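Local coordinates for protein putative hydrolase (Agrobacterium vitis, PDB 3LLC) that probably hydrolyses thioester-linked fatty acids from acylated proteins and deglucuronidates mycophenolic acid acyl-glucuronide, as an alpha/beta-hydrolase, at residues A[118-123]-A[140-145]. Numbering follows the deposited sequence.
Sequences WIALRL and MVLIAP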
loop_
_atom_site.group_PDB
_atom_site.type_symbol
_atom_site.label_atom_id
_atom_site.label_comp_id
_atom_site.label_asym_id
_atom_site.label_seq_id
_atom_site.Cartn_x
_atom_site.Cartn_y
_atom_site.Cartn_z
ATOM N N TRP A 118 -1.115 2.381 -4.141
ATOM C CA TRP A 118 -1.264 3.851 -4.324
ATOM C C TRP A 118 -0.316 4.567 -3.374
ATOM O O TRP A 118 0.404 5.497 -3.771
ATOM C CB TRP A 118 -2.728 4.270 -4.016
ATOM C CG TRP A 118 -3.142 5.699 -4.357
ATOM C CD1 TRP A 118 -2.373 6.694 -4.860
ATOM C CD2 TRP A 118 -4.471 6.234 -4.242
ATOM N NE1 TRP A 118 -3.140 7.840 -5.044
ATOM C CE2 TRP A 118 -4.429 7.574 -4.667
ATOM C CE3 TRP A 118 -5.688 5.710 -3.799
ATOM C CZ2 TRP A 118 -5.566 8.399 -4.685
ATOM C CZ3 TRP A 118 -6.805 6.514 -3.809
ATOM C CH2 TRP A 118 -6.750 7.847 -4.248
ATOM N N ILE A 119 -0.330 4.147 -2.111
ATOM C CA ILE A 119 0.513 4.802 -1.110
ATOM C C ILE A 119 2.008 4.589 -1.457
ATOM O O ILE A 119 2.798 5.526 -1.324
ATOM C CB ILE A 119 0.110 4.383 0.343
ATOM C CG1 ILE A 119 -1.332 4.847 0.633
ATOM C CG2 ILE A 119 1.083 4.966 1.405
ATOM C CD1 ILE A 119 -1.911 4.305 1.931
ATOM N N ALA A 120 2.376 3.407 -1.953
ATOM C CA ALA A 120 3.771 3.155 -2.399
ATOM C C ALA A 120 4.221 4.129 -3.482
ATOM O O ALA A 120 5.344 4.666 -3.423
ATOM C CB ALA A 120 3.939 1.700 -2.912
ATOM N N LEU A 121 3.347 4.365 -4.468
ATOM C CA LEU A 121 3.649 5.313 -5.582
ATOM C C LEU A 121 3.794 6.757 -5.076
ATOM O O LEU A 121 4.729 7.474 -5.476
ATOM C CB LEU A 121 2.555 5.180 -6.668
ATOM C CG LEU A 121 2.520 3.850 -7.423
ATOM C CD1 LEU A 121 1.196 3.584 -8.185
ATOM C CD2 LEU A 121 3.720 3.823 -8.369
ATOM N N ARG A 122 2.904 7.191 -4.173
ATOM C CA ARG A 122 3.045 8.516 -3.531
ATOM C C ARG A 122 4.337 8.599 -2.677
ATOM O O ARG A 122 5.015 9.643 -2.649
ATOM C CB ARG A 122 1.822 8.867 -2.649
ATOM C CG ARG A 122 0.543 9.241 -3.474
ATOM C CD ARG A 122 0.642 10.642 -4.124
ATOM N NE ARG A 122 0.792 11.697 -3.135
ATOM C CZ ARG A 122 1.835 12.518 -3.021
ATOM N NH1 ARG A 122 2.861 12.476 -3.874
ATOM N NH2 ARG A 122 1.842 13.413 -2.059
ATOM N N LEU A 123 4.662 7.515 -1.976
ATOM C CA LEU A 123 5.841 7.504 -1.078
ATOM C C LEU A 123 7.110 7.729 -1.866
ATOM O O LEU A 123 7.961 8.527 -1.458
ATOM C CB LEU A 123 5.905 6.164 -0.320
ATOM C CG LEU A 123 6.921 5.892 0.791
ATOM C CD1 LEU A 123 6.890 6.997 1.790
ATOM C CD2 LEU A 123 6.577 4.548 1.469
HETATM N N MSE A 140 10.072 -2.103 -6.263
HETATM C CA MSE A 140 8.681 -2.048 -5.798
HETATM C C MSE A 140 7.933 -3.239 -6.392
HETATM O O MSE A 140 8.036 -3.531 -7.594
HETATM C CB MSE A 140 7.989 -0.721 -6.195
HETATM C CG MSE A 140 8.630 0.583 -5.629
HETATM SE SE MSE A 140 7.859 2.193 -6.485
HETATM C CE MSE A 140 6.269 1.247 -7.161
ATOM N N VAL A 141 7.191 -3.951 -5.525
ATOM C CA VAL A 141 6.367 -5.090 -5.936
ATOM C C VAL A 141 4.929 -4.659 -5.569
ATOM O O VAL A 141 4.661 -4.305 -4.408
ATOM C CB VAL A 141 6.773 -6.379 -5.248
ATOM C CG1 VAL A 141 5.749 -7.496 -5.592
ATOM C CG2 VAL A 141 8.236 -6.837 -5.650
ATOM N N LEU A 142 4.045 -4.583 -6.560
ATOM C CA LEU A 142 2.673 -4.057 -6.365
ATOM C C LEU A 142 1.671 -5.190 -6.665
ATOM O O LEU A 142 1.770 -5.814 -7.707
ATOM C CB LEU A 142 2.438 -2.865 -7.282
ATOM C CG LEU A 142 3.427 -1.691 -7.167
ATOM C CD1 LEU A 142 3.088 -0.590 -8.194
ATOM C CD2 LEU A 142 3.385 -1.177 -5.734
ATOM N N ILE A 143 0.759 -5.471 -5.724
ATOM C CA ILE A 143 -0.175 -6.597 -5.810
ATOM C C ILE A 143 -1.582 -5.998 -5.944
ATOM O O ILE A 143 -2.038 -5.331 -5.030
ATOM C CB ILE A 143 -0.080 -7.472 -4.546
ATOM C CG1 ILE A 143 1.372 -7.992 -4.368
ATOM C CG2 ILE A 143 -1.116 -8.643 -4.585
ATOM C CD1 ILE A 143 1.911 -7.858 -3.034
ATOM N N ALA A 144 -2.236 -6.219 -7.087
ATOM C CA ALA A 144 -3.551 -5.633 -7.409
ATOM C C ALA A 144 -3.621 -4.161 -7.014
ATOM O O ALA A 144 -4.533 -3.727 -6.321
ATOM C CB ALA A 144 -4.703 -6.463 -6.719
ATOM N N PRO A 145 -2.638 -3.352 -7.466
ATOM C CA PRO A 145 -2.581 -1.989 -6.967
ATOM C C PRO A 145 -3.783 -1.131 -7.368
ATOM O O PRO A 145 -4.309 -1.279 -8.474
ATOM C CB PRO A 145 -1.298 -1.438 -7.611
ATOM C CG PRO A 145 -1.189 -2.236 -8.874
ATOM C CD PRO A 145 -1.595 -3.623 -8.465
#
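No aromatic ring or planar side chain takes part where A120 and L121 of helix 115-128 meet M140 and L142 of strand 136-143; the touching groups are apolar methyls. The one indole nearby, that of W118, leaves the helix away from the strand, where its ring meets F149 with the planes at about 75° and its NE1 donates to N196 O. The CB of A120 points at the strand and meets L142 CD2 at 4.1 Å. L121 starts along the flank of the helix, but CG, anti to the carbonyl carbon (chi1 -67°), carries CD2 over to the strand, 3.8 Å from CE of selenomethionine M140. These two side chains cross at about a right angle; M140 is modelled in two conformers, so the detail of this approach is tentative. The same CD2 lies a looser 4.5 Å from L142 CD1. The axes of 118-123 and 140-143 approach to 9.7 Å at 153°, nearly antiparallel, as expected in the beta-alpha-beta crossover from strand 107-113. L142 also touches the probable nucleophile elbow that leads into this helix. With no hydrogen bond or charge across it, the buried interface rests on dispersion and exclusion of water, packing helix on sheet in the hydrolase core.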